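Local coordinates for protein 3-oxoadipate enol-lactonase (Burkholderia xenovorans, PDB 2XUA) that probably hydrolyses the enol-lactone of 3-oxoadipate, an alpha/beta-hydrolase step in the breakdown of catechol-type aromatic compounds, at residues 60-74 with 181-193. Residues are numbered along the deposited sequence; the frame is centred on the assembly and turned at random.
With SHF (laevulinic acid), chain C.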
ATOM      1  N   THR B  60       6.118 -11.293   3.416  1.00 16.04           N
ATOM      2  CA  THR B  60       7.231 -12.261   3.544  1.00 15.61           C
ATOM      3  C   THR B  60       8.312 -11.670   4.455  1.00 15.52           C
ATOM      4  O   THR B  60       8.503 -10.465   4.509  1.00 15.47           O
ATOM      5  CB  THR B  60       7.794 -12.520   2.126  1.00 15.87           C
ATOM      6  OG1 THR B  60       6.754 -13.044   1.282  1.00 16.28           O
ATOM      7  CG2 THR B  60       8.990 -13.557   2.160  1.00 14.15           C
ATOM      8  N   ARG B  61       9.051 -12.494   5.186  1.00 16.74           N
ATOM      9  CA  ARG B  61      10.137 -11.939   6.006  1.00 17.09           C
ATOM     10  C   ARG B  61      11.040 -11.033   5.143  1.00 16.70           C
ATOM     11  O   ARG B  61      11.240 -11.268   3.956  1.00 15.91           O
ATOM     12  CB  ARG B  61      10.999 -13.068   6.632  1.00 17.18           C
ATOM     13  CG  ARG B  61      11.528 -14.050   5.636  1.00 19.90           C
ATOM     14  CD  ARG B  61      12.692 -14.868   6.365  1.00 25.12           C
ATOM     15  NE  ARG B  61      12.117 -15.720   7.422  1.00 24.64           N
ATOM     16  CZ  ARG B  61      12.776 -16.204   8.478  1.00 30.70           C
ATOM     17  NH1 ARG B  61      14.071 -15.935   8.655  1.00 29.84           N
ATOM     18  NH2 ARG B  61      12.142 -16.993   9.343  1.00 27.40           N
ATOM     19  N   GLY B  62      11.552  -9.997   5.756  1.00 17.44           N
ATOM     20  CA  GLY B  62      12.380  -9.004   5.085  1.00 18.07           C
ATOM     21  C   GLY B  62      11.597  -7.965   4.307  1.00 18.24           C
ATOM     22  O   GLY B  62      12.226  -7.118   3.689  1.00 17.79           O
ATOM     23  N   HIS B  63      10.250  -8.064   4.294  1.00 17.45           N
ATOM     24  CA  HIS B  63       9.391  -7.187   3.447  1.00 16.71           C
ATOM     25  C   HIS B  63       8.323  -6.458   4.243  1.00 17.21           C
ATOM     26  O   HIS B  63       7.919  -6.873   5.342  1.00 17.15           O
ATOM     27  CB  HIS B  63       8.658  -7.990   2.356  1.00 15.85           C
ATOM     28  CG  HIS B  63       9.562  -8.565   1.293  1.00 17.69           C
ATOM     29  ND1 HIS B  63      10.343  -9.685   1.500  1.00 16.90           N
ATOM     30  CD2 HIS B  63       9.805  -8.166   0.016  1.00 13.72           C
ATOM     31  CE1 HIS B  63      11.033  -9.944   0.397  1.00 19.61           C
ATOM     32  NE2 HIS B  63      10.711  -9.045  -0.521  1.00 14.54           N
ATOM     33  N   GLY B  64       7.866  -5.344   3.671  1.00 18.21           N
ATOM     34  CA  GLY B  64       6.618  -4.763   4.074  1.00 17.19           C
ATOM     35  C   GLY B  64       6.739  -4.366   5.512  1.00 18.96           C
ATOM     36  O   GLY B  64       7.696  -3.638   5.882  1.00 19.26           O
ATOM     37  N   HIS B  65       5.791  -4.845   6.318  1.00 17.34           N
ATOM     38  CA  HIS B  65       5.787  -4.498   7.722  1.00 20.17           C
ATOM     39  C   HIS B  65       6.197  -5.659   8.580  1.00 20.61           C
ATOM     40  O   HIS B  65       5.994  -5.641   9.800  1.00 22.66           O
ATOM     41  CB  HIS B  65       4.415  -3.956   8.097  1.00 19.89           C
ATOM     42  CG  HIS B  65       4.186  -2.612   7.505  1.00 21.83           C
ATOM     43  ND1 HIS B  65       4.614  -1.458   8.124  1.00 24.10           N
ATOM     44  CD2 HIS B  65       3.713  -2.242   6.290  1.00 22.00           C
ATOM     45  CE1 HIS B  65       4.376  -0.425   7.335  1.00 21.73           C
ATOM     46  NE2 HIS B  65       3.825  -0.873   6.216  1.00 25.78           N
ATOM     47  N   SER B  66       6.781  -6.654   7.952  1.00 18.50           N
ATOM     48  CA  SER B  66       7.220  -7.816   8.695  1.00 19.42           C
ATOM     49  C   SER B  66       8.654  -7.525   9.176  1.00 20.53           C
ATOM     50  O   SER B  66       9.312  -6.577   8.683  1.00 18.96           O
ATOM     51  CB  SER B  66       7.213  -9.077   7.835  1.00 18.46           C
ATOM     52  OG  SER B  66       5.869  -9.532   7.549  1.00 18.12           O
ATOM     53  N   GLU B  67       9.156  -8.368  10.071  1.00 20.63           N
ATOM     54  CA  GLU B  67      10.526  -8.234  10.528  1.00 23.92           C
ATOM     55  C   GLU B  67      11.453  -8.608   9.398  1.00 23.64           C
ATOM     56  O   GLU B  67      11.112  -9.432   8.554  1.00 22.31           O
ATOM     57  CB  GLU B  67      10.736  -9.190  11.692  1.00 23.81           C
ATOM     58  CG  GLU B  67      12.141  -9.187  12.329  1.00 29.95           C
ATOM     59  CD  GLU B  67      12.306 -10.368  13.299  1.00 35.93           C
ATOM     60  OE1 GLU B  67      11.726 -10.328  14.403  1.00 41.43           O
ATOM     61  OE2 GLU B  67      12.947 -11.359  12.938  1.00 39.64           O
ATOM     62  N   ALA B  68      12.623  -7.976   9.355  1.00 27.15           N
ATOM     63  CA  ALA B  68      13.715  -8.518   8.538  1.00 30.27           C
ATOM     64  C   ALA B  68      14.809  -9.173   9.409  1.00 33.53           C
ATOM     65  O   ALA B  68      15.797  -8.539   9.705  1.00 34.20           O
ATOM     66  CB  ALA B  68      14.308  -7.437   7.679  1.00 29.76           C
ATOM     67  N   PRO B  69      14.659 -10.450   9.781  1.00 36.09           N
ATOM     68  CA  PRO B  69      15.704 -11.029  10.627  1.00 38.10           C
ATOM     69  C   PRO B  69      17.030 -11.240   9.880  1.00 40.19           C
ATOM     70  O   PRO B  69      17.194 -10.801   8.721  1.00 40.56           O
ATOM     71  CB  PRO B  69      15.110 -12.379  11.041  1.00 38.08           C
ATOM     72  CG  PRO B  69      14.191 -12.757   9.954  1.00 37.66           C
ATOM     73  CD  PRO B  69      13.808 -11.489   9.187  1.00 35.95           C
ATOM     74  N   LYS B  70      17.988 -11.870  10.570  1.00 41.78           N
ATOM     75  CA  LYS B  70      19.349 -12.001  10.056  1.00 42.86           C
ATOM     76  C   LYS B  70      19.360 -12.987   8.907  1.00 42.05           C
ATOM     77  O   LYS B  70      18.871 -14.129   9.030  1.00 42.72           O
ATOM     78  CB  LYS B  70      20.338 -12.430  11.179  1.00 43.56           C
ATOM     79  CG  LYS B  70      21.722 -12.936  10.666  1.00 47.54           C
ATOM     80  CD  LYS B  70      22.741 -13.228  11.824  1.00 53.53           C
ATOM     81  CE  LYS B  70      22.577 -14.638  12.492  1.00 55.54           C
ATOM     82  NZ  LYS B  70      23.179 -15.809  11.735  1.00 56.69           N
ATOM     83  N   GLY B  71      19.880 -12.525   7.781  1.00 41.38           N
ATOM     84  CA  GLY B  71      20.045 -13.399   6.624  1.00 40.64           C
ATOM     85  C   GLY B  71      21.425 -14.065   6.574  1.00 39.45           C
ATOM     86  O   GLY B  71      22.258 -13.787   7.440  1.00 39.67           O
ATOM     87  N   PRO B  72      21.670 -14.939   5.567  1.00 37.88           N
ATOM     88  CA  PRO B  72      20.806 -15.219   4.408  1.00 36.12           C
ATOM     89  C   PRO B  72      19.508 -15.894   4.835  1.00 34.17           C
ATOM     90  O   PRO B  72      19.450 -16.406   5.943  1.00 34.34           O
ATOM     91  CB  PRO B  72      21.617 -16.233   3.617  1.00 35.89           C
ATOM     92  CG  PRO B  72      22.341 -17.016   4.655  1.00 37.35           C
ATOM     93  CD  PRO B  72      22.748 -15.946   5.683  1.00 38.33           C
ATOM     94  N   TYR B  73      18.483 -15.912   3.973  1.00 30.32           N
ATOM     95  CA  TYR B  73      17.271 -16.678   4.291  1.00 27.99           C
ATOM     96  C   TYR B  73      17.301 -17.914   3.462  1.00 27.08           C
ATOM     97  O   TYR B  73      18.084 -18.038   2.488  1.00 27.14           O
ATOM     98  CB  TYR B  73      15.961 -15.895   4.014  1.00 25.79           C
ATOM     99  CG  TYR B  73      15.853 -14.576   4.713  1.00 25.52           C
ATOM    100  CD1 TYR B  73      16.486 -14.345   5.921  1.00 21.82           C
ATOM    101  CD2 TYR B  73      15.046 -13.568   4.194  1.00 21.84           C
ATOM    102  CE1 TYR B  73      16.370 -13.122   6.556  1.00 24.76           C
ATOM    103  CE2 TYR B  73      14.911 -12.380   4.822  1.00 23.11           C
ATOM    104  CZ  TYR B  73      15.575 -12.138   6.011  1.00 23.17           C
ATOM    105  OH  TYR B  73      15.447 -10.913   6.613  1.00 22.09           O
ATOM    106  N   THR B  74      16.448 -18.847   3.813  1.00 26.61           N
ATOM    107  CA  THR B  74      16.401 -20.068   3.055  1.00 25.93           C
ATOM    108  C   THR B  74      14.975 -20.351   2.681  1.00 26.44           C
ATOM    109  O   THR B  74      14.053 -19.845   3.353  1.00 26.32           O
ATOM    110  CB  THR B  74      16.954 -21.254   3.879  1.00 27.30           C
ATOM    111  OG1 THR B  74      16.071 -21.520   4.985  1.00 23.47           O
ATOM    112  CG2 THR B  74      18.378 -20.930   4.417  1.00 26.57           C
ATOM    113  N   THR B 181      11.554  -1.325   0.815  1.00 14.68           N
ATOM    114  CA  THR B 181      11.861  -2.684   1.331  1.00 17.36           C
ATOM    115  C   THR B 181      13.201  -2.645   2.048  1.00 18.22           C
ATOM    116  O   THR B 181      14.162  -2.057   1.529  1.00 17.96           O
ATOM    117  CB  THR B 181      11.874  -3.707   0.189  1.00 16.25           C
ATOM    118  OG1 THR B 181      10.545  -3.729  -0.367  1.00 18.95           O
ATOM    119  CG2 THR B 181      12.127  -5.150   0.691  1.00 15.90           C
ATOM    120  N   ASP B 182      13.288  -3.283   3.225  1.00 19.46           N
ATOM    121  CA  ASP B 182      14.556  -3.330   3.926  1.00 20.63           C
ATOM    122  C   ASP B 182      15.643  -3.943   2.973  1.00 19.34           C
ATOM    123  O   ASP B 182      15.447  -5.026   2.421  1.00 18.57           O
ATOM    124  CB  ASP B 182      14.405  -4.206   5.146  1.00 21.91           C
ATOM    125  CG  ASP B 182      15.669  -4.221   6.006  1.00 25.41           C
ATOM    126  OD1 ASP B 182      15.685  -3.490   6.983  1.00 30.32           O
ATOM    127  OD2 ASP B 182      16.608  -4.975   5.733  1.00 26.78           O
ATOM    128  N   LYS B 183      16.758  -3.252   2.770  1.00 18.92           N
ATOM    129  CA  LYS B 183      17.741  -3.727   1.771  1.00 18.95           C
ATOM    130  C   LYS B 183      18.408  -5.048   2.135  1.00 18.25           C
ATOM    131  O   LYS B 183      18.665  -5.863   1.258  1.00 17.40           O
ATOM    132  CB  LYS B 183      18.763  -2.634   1.429  1.00 20.26           C
ATOM    133  CG  LYS B 183      19.830  -2.371   2.429  1.00 24.49           C
ATOM    134  CD  LYS B 183      20.432  -1.027   2.136  1.00 28.66           C
ATOM    135  CE  LYS B 183      20.780  -0.347   3.441  1.00 33.48           C
ATOM    136  NZ  LYS B 183      21.938   0.521   3.145  1.00 34.60           N
ATOM    137  N   GLU B 184      18.663  -5.248   3.436  1.00 16.72           N
ATOM    138  CA  GLU B 184      19.218  -6.511   3.955  1.00 18.42           C
ATOM    139  C   GLU B 184      18.184  -7.617   3.814  1.00 18.83           C
ATOM    140  O   GLU B 184      18.509  -8.724   3.348  1.00 18.62           O
ATOM    141  CB  GLU B 184      19.682  -6.382   5.446  1.00 18.48           C
ATOM    142  CG  GLU B 184      20.172  -7.693   6.028  1.00 18.19           C
ATOM    143  CD  GLU B 184      21.243  -8.396   5.193  1.00 23.80           C
ATOM    144  OE1 GLU B 184      21.341  -9.639   5.265  1.00 23.45           O
ATOM    145  OE2 GLU B 184      22.001  -7.717   4.437  1.00 24.32           O
ATOM    146  N   GLY B 185      16.916  -7.288   4.149  1.00 19.06           N
ATOM    147  CA  GLY B 185      15.805  -8.242   3.969  1.00 18.13           C
ATOM    148  C   GLY B 185      15.700  -8.694   2.525  1.00 17.07           C
ATOM    149  O   GLY B 185      15.551  -9.866   2.230  1.00 18.09           O
ATOM    150  N   TYR B 186      15.755  -7.746   1.613  1.00 16.53           N
ATOM    151  CA  TYR B 186      15.659  -8.033   0.170  1.00 15.66           C
ATOM    152  C   TYR B 186      16.856  -8.892  -0.294  1.00 16.72           C
ATOM    153  O   TYR B 186      16.689  -9.938  -0.901  1.00 17.19           O
ATOM    154  CB  TYR B 186      15.680  -6.709  -0.576  1.00 13.37           C
ATOM    155  CG  TYR B 186      15.588  -6.849  -2.070  1.00 18.15           C
ATOM    156  CD1 TYR B 186      14.336  -6.877  -2.719  1.00 16.63           C
ATOM    157  CD2 TYR B 186      16.750  -6.986  -2.852  1.00 17.53           C
ATOM    158  CE1 TYR B 186      14.241  -6.966  -4.119  1.00 20.27           C
ATOM    159  CE2 TYR B 186      16.666  -7.131  -4.261  1.00 15.97           C
ATOM    160  CZ  TYR B 186      15.417  -7.104  -4.887  1.00 18.57           C
ATOM    161  OH  TYR B 186      15.312  -7.247  -6.266  1.00 17.91           O
ATOM    162  N   ALA B 187      18.072  -8.436  -0.023  1.00 17.99           N
ATOM    163  CA  ALA B 187      19.252  -9.258  -0.340  1.00 18.92           C
ATOM    164  C   ALA B 187      19.171 -10.687   0.282  1.00 18.94           C
ATOM    165  O   ALA B 187      19.521 -11.678  -0.365  1.00 20.74           O
ATOM    166  CB  ALA B 187      20.510  -8.529   0.134  1.00 18.00           C
ATOM    167  N   SER B 188      18.699 -10.828   1.515  1.00 19.56           N
ATOM    168  CA  SER B 188      18.661 -12.186   2.078  1.00 19.43           C
ATOM    169  C   SER B 188      17.712 -13.108   1.332  1.00 18.34           C
ATOM    170  O   SER B 188      17.915 -14.313   1.298  1.00 16.67           O
ATOM    171  CB  SER B 188      18.316 -12.182   3.563  1.00 20.47           C
ATOM    172  OG  SER B 188      19.305 -11.462   4.264  1.00 23.76           O
ATOM    173  N   ASN B 189      16.647 -12.529   0.775  1.00 18.62           N
ATOM    174  CA  ASN B 189      15.682 -13.278  -0.042  1.00 17.26           C
ATOM    175  C   ASN B 189      16.305 -13.570  -1.384  1.00 17.24           C
ATOM    176  O   ASN B 189      16.104 -14.658  -1.944  1.00 20.10           O
ATOM    177  CB  ASN B 189      14.362 -12.492  -0.162  1.00 16.86           C
ATOM    178  CG  ASN B 189      13.491 -12.657   1.089  1.00 14.40           C
ATOM    179  OD1 ASN B 189      13.039 -13.745   1.352  1.00 15.73           O
ATOM    180  ND2 ASN B 189      13.313 -11.617   1.871  1.00 10.75           N
ATOM    181  N   CYS B 190      17.114 -12.655  -1.901  1.00 17.20           N
ATOM    182  CA  CYS B 190      17.866 -12.998  -3.115  1.00 17.94           C
ATOM    183  C   CYS B 190      18.637 -14.300  -2.932  1.00 17.46           C
ATOM    184  O   CYS B 190      18.581 -15.197  -3.774  1.00 16.09           O
ATOM    185  CB  CYS B 190      18.856 -11.883  -3.455  1.00 17.92           C
ATOM    186  SG  CYS B 190      18.085 -10.350  -4.042  1.00 18.79           S
ATOM    187  N   GLU B 191      19.333 -14.369  -1.795  1.00 18.18           N
ATOM    188  CA  GLU B 191      20.102 -15.540  -1.401  1.00 18.96           C
ATOM    189  C   GLU B 191      19.224 -16.773  -1.306  1.00 19.34           C
ATOM    190  O   GLU B 191      19.519 -17.810  -1.942  1.00 18.79           O
ATOM    191  CB  GLU B 191      20.887 -15.238  -0.116  1.00 18.65           C
ATOM    192  CG  GLU B 191      22.049 -14.311  -0.440  1.00 20.41           C
ATOM    193  CD  GLU B 191      22.679 -13.563   0.764  1.00 25.45           C
ATOM    194  OE1 GLU B 191      22.027 -13.320   1.803  1.00 28.53           O
ATOM    195  OE2 GLU B 191      23.836 -13.126   0.601  1.00 25.12           O
ATOM    196  N   ALA B 192      18.079 -16.644  -0.611  1.00 19.28           N
ATOM    197  CA  ALA B 192      17.153 -17.773  -0.578  1.00 18.26           C
ATOM    198  C   ALA B 192      16.722 -18.335  -1.914  1.00 17.95           C
ATOM    199  O   ALA B 192      16.628 -19.572  -2.072  1.00 18.02           O
ATOM    200  CB  ALA B 192      15.899 -17.479   0.318  1.00 18.26           C
ATOM    201  N   ILE B 193      16.292 -17.447  -2.828  1.00 16.82           N
ATOM    202  CA  ILE B 193      15.794 -17.878  -4.119  1.00 16.46           C
ATOM    203  C   ILE B 193      16.972 -18.532  -4.916  1.00 17.45           C
ATOM    204  O   ILE B 193      16.803 -19.570  -5.558  1.00 17.99           O
ATOM    205  CB  ILE B 193      15.220 -16.675  -4.889  1.00 16.94           C
ATOM    206  CG1 ILE B 193      13.989 -16.067  -4.132  1.00 16.46           C
ATOM    207  CG2 ILE B 193      14.925 -17.042  -6.317  1.00 14.91           C
ATOM    208  CD1 ILE B 193      13.883 -14.536  -4.399  1.00 17.70           C
TER
HETATM  209  C4  SHF C1265      12.426  -8.860  -7.737  1.00 26.30           C
HETATM  210  C5  SHF C1265      10.980  -9.342  -7.568  1.00 24.90           C
HETATM  211  C3  SHF C1265      13.344  -9.533  -8.771  1.00 26.34           C
HETATM  212  C2  SHF C1265      12.704 -10.275  -9.972  1.00 34.54           C
HETATM  213  C1  SHF C1265      13.689 -10.370 -11.212  1.00 35.39           C
HETATM  214  O4  SHF C1265      12.840  -7.894  -7.069  1.00 18.91           O
HETATM  215  O1  SHF C1265      13.501  -9.491 -12.073  1.00 36.43           O
HETATM  216  OH1 SHF C1265      14.526 -11.327 -11.347  1.00 37.78           O
HETATM  217  O   HOH W   1      11.166  -4.364   4.550  1.00 18.78           O
HETATM  218  O   HOH W   2       8.384  -4.896   0.913  1.00 17.50           O
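The Y73 ring packs on S188 CB where the loop 60-74 lies along helix 183-195. S188 CB sits 3.4 Å from the ring centroid, a CH-pi contact almost on the ring normal, while R61 CD covers the opposite face; Y73 OH donates to P69 O and fixes the ring's far end. Farther along, Y73 CB meets A192 CB.

N189 ND2 donates to R61 O (3.0 Å, 153°), with the acceptor close to the amide plane; N189 OD1 is buried without a partner. H63 ND1 reaches the same R61 oxygen from the opposite face of the carbonyl, and its NE2 continues to the backbone of G36. With CG beside its own backbone N (chi1 -80°), the N189 amide comes to the edges of both the H63 and Y73 rings. Y73 N donates to S188 O at 3.2 Å, adding a second donor to a carbonyl already used within the helix.

The CA atoms of G62 and G185, neither bearing a side chain, come within 3.7 Å, the nearest such pair. One water links G62 O to D182 N; before the helix, another joins G64 N to T181 OG1, itself bonded to V177 O.

The helix, probably part of the cap domain, is thus gripped directionally on one side, while on the other Y186 OH donates to laevulinic acid O4 (2.7 Å).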